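Local coordinates for glycosyl hydrolase, BNR repeat (Ralstonia eutropha, PDB 3B7F), which is of unconfirmed activity, but folds as a seven-bladed beta-propeller with BNR repeats and is probably a glycosyl hydrolase of the non-viral sialidase type, at residues 20-24 against 36-42; 233-237 against 248-252; 279-283 against 340-344. One frame throughout, in Å; residues are numbered along the deposited sequence.

All three contacts belong to one seven-bladed beta-propeller. Contact 1 lies near the surface, at an end of the blade that joins the two termini of the chain. Contacts 2 and 3 are buried near the middle, with centres about 9 Å apart, and they touch directly: His235 ND1 of contact 2 lies 2.7 Å from Gly280 O of contact 3, a probable hydrogen bond. Contact 1 stands apart, its centre about 29 Å from that of contact 2 and about 24 Å from that of contact 3, and no atoms meet. No active site has been established here; 1,2-ethanediol, probably from crystallisation, lies near Ala37 in contact 1 and Lys342 in contact 3.

Contact 1: 20-24 against 36-42; sequences SGPVM and LASDPAR
Val23 and Ser38 hold each other by a pair of hydrogen bonds, one from backbone to backbone and one through a side chain. Ser38 N donates to Val23 O at 2.8 Å, and in return Val23 N donates a hydrogen bond to Ser38 OG at 2.9 Å, almost straight at 174°. The hydroxyl can stand in for a backbone carbonyl because chi1 of 80° swings OG between the backbone N and the carbonyl carbon of Ser38. It also donates to Asp39 O at 2.7 Å; accepting one bond and donating the other leaves its rotation little freedom. Asp39 O receives Arg42 N, closing a type I turn, from the opposite face of its plane.

Val23 turns its CG2 branch to the aliphatic part of Arg42, the two side chains crossing at a slant with CG2 3.7 Å from CD. The guanidinium continues to a salt bridge with Asp349 and a hydrogen bond to Pro353 O. The Pro22 ring lays its CB against Ser38 O at 3.3 Å. Further along, selenomethionine Met24 and Ala37 form a non-hydrogen-bonded antiparallel pair on one face of the sheet, where the bent chain of Met24 brings CE to 4.2 Å from Ala37 CB. At the outer end, a water accepts from Gly21 N and donates to Pro40 O. Here the strands 24-29 and 32-38 of an antiparallel hairpin part, in the propeller blade that strand 385-391 completes: the "Velcro" closure of a beta-propeller.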
# COMPACT_ATOMS: atom_id res chain seq x y z
N SER A 20 -17.38 2.86 -14.08
CA SER A 20 -18.73 3.22 -13.75
C SER A 20 -19.41 2.13 -12.93
O SER A 20 -18.94 0.99 -12.86
CB SER A 20 -19.47 3.43 -15.07
OG SER A 20 -20.76 3.90 -14.85
N GLY A 21 -20.51 2.51 -12.28
CA GLY A 21 -21.26 1.57 -11.48
C GLY A 21 -20.79 1.39 -10.03
O GLY A 21 -20.07 2.24 -9.49
N PRO A 22 -21.21 0.28 -9.38
CA PRO A 22 -20.89 0.04 -7.99
C PRO A 22 -19.41 -0.09 -7.72
O PRO A 22 -18.68 -0.63 -8.54
CB PRO A 22 -21.55 -1.32 -7.71
CG PRO A 22 -22.68 -1.38 -8.63
CD PRO A 22 -22.05 -0.82 -9.90
N VAL A 23 -18.99 0.42 -6.57
CA VAL A 23 -17.63 0.29 -6.06
C VAL A 23 -17.67 -0.67 -4.87
O VAL A 23 -18.66 -0.75 -4.12
CB VAL A 23 -17.04 1.67 -5.66
CG1 VAL A 23 -15.71 1.54 -4.93
CG2 VAL A 23 -16.87 2.54 -6.88
N MSE A 24 -16.58 -1.41 -4.70
CA MSE A 24 -16.41 -2.30 -3.59
C MSE A 24 -15.14 -1.89 -2.89
O MSE A 24 -14.19 -1.50 -3.54
CB MSE A 24 -16.31 -3.73 -4.08
CG MSE A 24 -16.13 -4.75 -2.94
SE MSE A 24 -16.51 -6.59 -3.49
CE MSE A 24 -18.46 -6.35 -3.64
N LEU A 36 -17.33 -3.55 1.66
CA LEU A 36 -18.32 -2.47 1.50
C LEU A 36 -18.69 -2.39 0.04
O LEU A 36 -17.82 -2.42 -0.79
CB LEU A 36 -17.79 -1.13 2.03
CG LEU A 36 -17.92 -0.89 3.52
CD1 LEU A 36 -16.88 0.12 4.01
CD2 LEU A 36 -19.38 -0.46 3.89
N ALA A 37 -19.99 -2.31 -0.26
CA ALA A 37 -20.44 -2.23 -1.66
C ALA A 37 -21.37 -1.02 -1.85
O ALA A 37 -22.29 -0.83 -1.06
CB ALA A 37 -21.13 -3.54 -2.09
N SER A 38 -21.12 -0.22 -2.88
CA SER A 38 -21.95 0.95 -3.14
C SER A 38 -23.00 0.71 -4.21
O SER A 38 -22.97 -0.28 -4.93
CB SER A 38 -21.11 2.13 -3.60
OG SER A 38 -20.75 2.06 -4.98
N ASP A 39 -23.95 1.66 -4.26
CA ASP A 39 -24.89 1.79 -5.37
C ASP A 39 -24.08 2.47 -6.52
O ASP A 39 -22.94 2.92 -6.29
CB ASP A 39 -26.16 2.58 -4.96
CG ASP A 39 -25.87 3.99 -4.46
OD1 ASP A 39 -24.71 4.42 -4.32
OD2 ASP A 39 -26.86 4.68 -4.16
N PRO A 40 -24.63 2.53 -7.74
CA PRO A 40 -23.85 3.14 -8.83
C PRO A 40 -23.43 4.61 -8.61
O PRO A 40 -22.37 5.03 -9.08
CB PRO A 40 -24.79 3.03 -10.03
CG PRO A 40 -25.77 1.96 -9.65
CD PRO A 40 -25.95 2.08 -8.20
N ALA A 41 -24.26 5.36 -7.91
CA ALA A 41 -24.01 6.74 -7.58
C ALA A 41 -23.02 6.93 -6.43
O ALA A 41 -22.69 8.05 -6.14
CB ALA A 41 -25.35 7.46 -7.24
N ARG A 42 -22.57 5.85 -5.77
CA ARG A 42 -21.64 5.89 -4.64
C ARG A 42 -22.14 6.74 -3.49
O ARG A 42 -21.34 7.45 -2.84
CB ARG A 42 -20.23 6.35 -5.06
CG ARG A 42 -19.54 5.42 -6.05
CD ARG A 42 -18.21 5.98 -6.49
NE ARG A 42 -18.40 7.15 -7.34
CZ ARG A 42 -17.47 8.06 -7.68
NH1 ARG A 42 -16.25 7.99 -7.22
NH2 ARG A 42 -17.80 9.07 -8.49
O HOH W 1 -21.53 4.86 -11.77

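Contact 2: 233-237 against 248-252; sequences DPHCV and YQQNH
The His235 ring lies beneath the backbone of His252, whose N sits 3.6 Å above the ring plane and over its centre. That same N donates to Asp233 O at 2.9 Å in a nearly straight bond. Chi1 of -68° sets the His235 ring beside its own backbone N, which brings NE2 within 3.2 Å of His252 ND1; the two nitrogens share a hydrogen bond in which either could be the donor. The ring planes stand at 82°, meeting rim to rim. Asp233 OD2 also lies at the edge of the His235 ring, in its plane, and takes a weak bond from NE2. This carboxylate is held further by Ser197 and Trp304, while His235 ND1 is engaged by Gly280 of contact 3.

Between the strands the pairing slips by one residue: the N atoms of His235 and Cys236 both reach Gln250 O in its carbonyl plane, at 2.8 Å for His235 N, and Gln250 N answers to Cys236 O. This is a classic beta bulge, placed in the hairpin of strands 234-239 and 246-251 that starts a propeller blade. It turns His235 toward the opposing strand, bringing its ring to His252 and Asp233.

The face carrying Pro234, Val237, Gln249 and Asn251 is still close at its Pro234 end. Asn251 ND2 donates to Gln249 OE1 at 2.9 Å, in the plane of its amide; OE1 comes to 3.3 Å from Pro234 CB, and ND2 lies against the N-CA side of the ring. The fit is looser where Val237 and Gln249 run side by side, with Val237 CG1 4.0 Å from Gln249 CB. Beside Asn251 a water bridges the segments, accepting from Asp233 N and donating to Asn251 OD1, which also receives Cys253 N.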
# COMPACT_ATOMS: atom_id res chain seq x y z
N ASP A 233 13.42 4.52 5.05
CA ASP A 233 12.12 3.99 5.50
C ASP A 233 10.93 4.54 4.68
O ASP A 233 10.15 5.38 5.17
CB ASP A 233 11.93 4.24 7.01
CG ASP A 233 10.69 3.54 7.58
OD1 ASP A 233 10.17 2.59 6.96
OD2 ASP A 233 10.21 3.97 8.67
N PRO A 234 10.80 4.08 3.41
CA PRO A 234 9.61 4.40 2.66
C PRO A 234 8.45 3.68 3.31
O PRO A 234 8.64 2.57 3.81
CB PRO A 234 9.86 3.78 1.29
CG PRO A 234 10.81 2.69 1.53
CD PRO A 234 11.72 3.27 2.60
N HIS A 235 7.29 4.35 3.33
CA HIS A 235 6.06 3.77 3.86
C HIS A 235 5.14 3.22 2.76
O HIS A 235 4.59 2.15 2.89
CB HIS A 235 5.29 4.77 4.72
CG HIS A 235 5.99 5.12 6.00
ND1 HIS A 235 5.65 6.22 6.76
CD2 HIS A 235 7.04 4.54 6.64
CE1 HIS A 235 6.43 6.29 7.82
NE2 HIS A 235 7.28 5.28 7.78
N CYS A 236 4.97 3.98 1.69
CA CYS A 236 4.10 3.59 0.62
C CYS A 236 4.65 4.20 -0.65
O CYS A 236 4.92 5.38 -0.66
CB CYS A 236 2.70 4.11 0.91
SG CYS A 236 1.44 3.44 -0.21
N VAL A 237 4.88 3.37 -1.67
CA VAL A 237 5.38 3.81 -2.97
C VAL A 237 4.32 3.42 -4.03
O VAL A 237 3.72 2.35 -3.92
CB VAL A 237 6.80 3.21 -3.33
CG1 VAL A 237 7.49 4.04 -4.42
CG2 VAL A 237 7.73 3.12 -2.13
N TYR A 248 5.62 8.14 -6.83
CA TYR A 248 5.42 8.97 -5.65
C TYR A 248 5.62 8.10 -4.43
O TYR A 248 5.40 6.89 -4.48
CB TYR A 248 4.04 9.61 -5.61
CG TYR A 248 3.78 10.71 -6.64
CD1 TYR A 248 3.28 10.40 -7.90
CD2 TYR A 248 3.97 12.06 -6.32
CE1 TYR A 248 3.00 11.40 -8.83
CE2 TYR A 248 3.68 13.06 -7.24
CZ TYR A 248 3.20 12.72 -8.50
OH TYR A 248 2.91 13.69 -9.44
N GLN A 249 6.14 8.68 -3.35
CA GLN A 249 6.20 7.93 -2.10
C GLN A 249 5.92 8.79 -0.88
O GLN A 249 6.23 9.98 -0.86
CB GLN A 249 7.53 7.17 -1.92
CG GLN A 249 8.79 8.03 -1.77
CD GLN A 249 9.91 7.30 -1.08
OE1 GLN A 249 9.76 6.87 0.05
NE2 GLN A 249 11.08 7.20 -1.74
N GLN A 250 5.30 8.16 0.12
CA GLN A 250 5.17 8.70 1.46
C GLN A 250 6.27 7.95 2.21
O GLN A 250 6.27 6.73 2.26
CB GLN A 250 3.81 8.42 2.10
CG GLN A 250 3.72 8.88 3.53
CD GLN A 250 3.85 10.39 3.76
OE1 GLN A 250 2.85 11.11 3.71
NE2 GLN A 250 5.06 10.86 4.12
N ASN A 251 7.22 8.70 2.75
CA ASN A 251 8.36 8.17 3.47
C ASN A 251 8.26 8.65 4.92
O ASN A 251 7.54 9.62 5.23
CB ASN A 251 9.64 8.70 2.78
CG ASN A 251 10.94 8.00 3.21
OD1 ASN A 251 11.53 8.36 4.22
ND2 ASN A 251 11.46 7.10 2.35
N HIS A 252 8.98 7.97 5.79
CA HIS A 252 9.13 8.44 7.19
C HIS A 252 9.73 9.87 7.23
O HIS A 252 9.52 10.60 8.19
CB HIS A 252 10.03 7.48 7.98
CG HIS A 252 9.81 7.53 9.45
ND1 HIS A 252 9.04 6.59 10.10
CD2 HIS A 252 10.21 8.41 10.39
CE1 HIS A 252 9.00 6.89 11.39
NE2 HIS A 252 9.70 7.99 11.59
O HOH W 2 13.92 7.30 4.74

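Contact 3: 279-283 against 340-344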
# COMPACT_ATOMS: atom_id res chain seq x y z
N ILE A 279 4.94 14.05 6.89
CA ILE A 279 5.12 12.70 7.41
C ILE A 279 3.74 12.08 7.45
O ILE A 279 2.74 12.77 7.64
CB ILE A 279 5.81 12.66 8.80
CG1 ILE A 279 7.02 13.62 8.80
CG2 ILE A 279 6.20 11.21 9.17
CD1 ILE A 279 7.86 13.55 7.53
N GLY A 280 3.70 10.77 7.24
CA GLY A 280 2.44 10.03 7.19
C GLY A 280 2.76 8.65 6.69
O GLY A 280 3.93 8.31 6.58
N PHE A 281 1.73 7.84 6.45
CA PHE A 281 1.89 6.47 5.93
C PHE A 281 1.46 6.18 4.50
O PHE A 281 2.30 5.75 3.68
CB PHE A 281 1.26 5.45 6.92
CG PHE A 281 2.02 5.35 8.23
CD1 PHE A 281 3.23 4.69 8.29
CD2 PHE A 281 1.50 5.89 9.40
CE1 PHE A 281 3.94 4.59 9.48
CE2 PHE A 281 2.19 5.80 10.59
CZ PHE A 281 3.42 5.15 10.63
N PRO A 282 0.17 6.38 4.16
CA PRO A 282 -0.25 6.05 2.77
C PRO A 282 -0.03 7.15 1.70
O PRO A 282 0.11 8.34 2.03
CB PRO A 282 -1.76 5.89 2.94
CG PRO A 282 -2.11 6.91 3.99
CD PRO A 282 -0.95 6.95 4.93
N ILE A 283 0.01 6.74 0.44
CA ILE A 283 0.01 7.67 -0.69
C ILE A 283 -0.86 7.03 -1.80
O ILE A 283 -0.79 5.83 -2.01
CB ILE A 283 1.44 8.07 -1.18
CG1 ILE A 283 1.39 9.32 -2.07
CG2 ILE A 283 2.16 6.90 -1.89
CD1 ILE A 283 2.71 10.12 -2.16
N THR A 340 -5.35 7.63 13.14
CA THR A 340 -4.20 7.00 12.52
C THR A 340 -4.69 6.30 11.26
O THR A 340 -5.69 5.60 11.29
CB THR A 340 -3.53 6.05 13.52
OG1 THR A 340 -3.15 6.81 14.67
CG2 THR A 340 -2.30 5.35 12.90
N VAL A 341 -4.01 6.54 10.14
CA VAL A 341 -4.34 5.91 8.84
C VAL A 341 -3.04 5.22 8.40
O VAL A 341 -2.03 5.87 8.21
CB VAL A 341 -4.88 6.95 7.83
CG1 VAL A 341 -5.14 6.32 6.40
CG2 VAL A 341 -6.13 7.57 8.38
N LYS A 342 -3.06 3.88 8.34
CA LYS A 342 -1.88 3.08 8.01
C LYS A 342 -1.63 3.10 6.48
O LYS A 342 -2.47 3.61 5.71
CB LYS A 342 -2.01 1.66 8.59
CG LYS A 342 -1.79 1.52 10.11
CD LYS A 342 -2.26 0.12 10.55
CE LYS A 342 -1.46 -0.52 11.69
NZ LYS A 342 -1.43 0.20 12.95
N ARG A 343 -0.47 2.56 6.07
CA ARG A 343 0.03 2.59 4.66
C ARG A 343 -0.89 2.11 3.59
O ARG A 343 -0.88 2.68 2.51
CB ARG A 343 1.16 1.60 4.44
CG ARG A 343 2.33 1.79 5.14
CD ARG A 343 3.01 0.44 5.33
NE ARG A 343 3.81 0.73 6.50
CZ ARG A 343 5.10 0.93 6.54
NH1 ARG A 343 5.86 0.76 5.50
NH2 ARG A 343 5.64 1.24 7.69
N GLN A 344 -1.55 0.98 3.86
CA GLN A 344 -2.46 0.34 2.91
C GLN A 344 -3.89 0.75 3.16
O GLN A 344 -4.79 0.27 2.47
CB GLN A 344 -2.34 -1.18 3.01
CG GLN A 344 -0.99 -1.76 2.61
CD GLN A 344 -0.73 -3.09 3.29
OE1 GLN A 344 -0.72 -3.14 4.52
NE2 GLN A 344 -0.53 -4.17 2.50
O HOH W 3 -0.86 8.49 7.80
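A packing contact with no direct hydrogen bond joins two consecutive blades of the propeller near its middle, where the chain leading into strand 282-285 meets the loop that runs into strand 346-348. Phe281 and Pro282 make nearly all of the contribution of 279-283. The chain turns a corner at Phe281, which directs its side chain toward 340-344: CB rests 3.5 Å from Arg343 N and close to Val341 O. With chi1 at -68° the ring turns back beside its own backbone N, and CD2 comes to 3.7 Å from Val341 O. The ring also stacks on His235 of the preceding blade.

Arg343 approaches the same ring obliquely near CE1. Its chain is extended from CG to NE, and the guanidinium is inclined 35° to the ring, with NH2 4.2 Å from Phe281 CE1, a slanting approach without ring stacking. NH1 is taken by Ser197 and, weakly, by His235 O, so the charged end bridges to other blades.

Pro282 packs on the same backbone run: its CG meets Val341 CG1 at 3.9 Å, the two side chains crossing near a right angle, while CB sits 3.4 Å from Arg343 O and CD packs on Val341 O. Phe296 of the neighbouring strand 293-297 touches both Pro282 and Val341. A water makes the polar link, accepting from Phe281 N at 3.0 Å and donating to Val341 O at 2.9 Å.

Aliphatic CH groups thus lie against backbone carbonyls, with a single water supplying the hydrogen-bonded link between the segments; the fit between these two segments probably rests mainly on shape, and their direct polar ties run to residues beyond them.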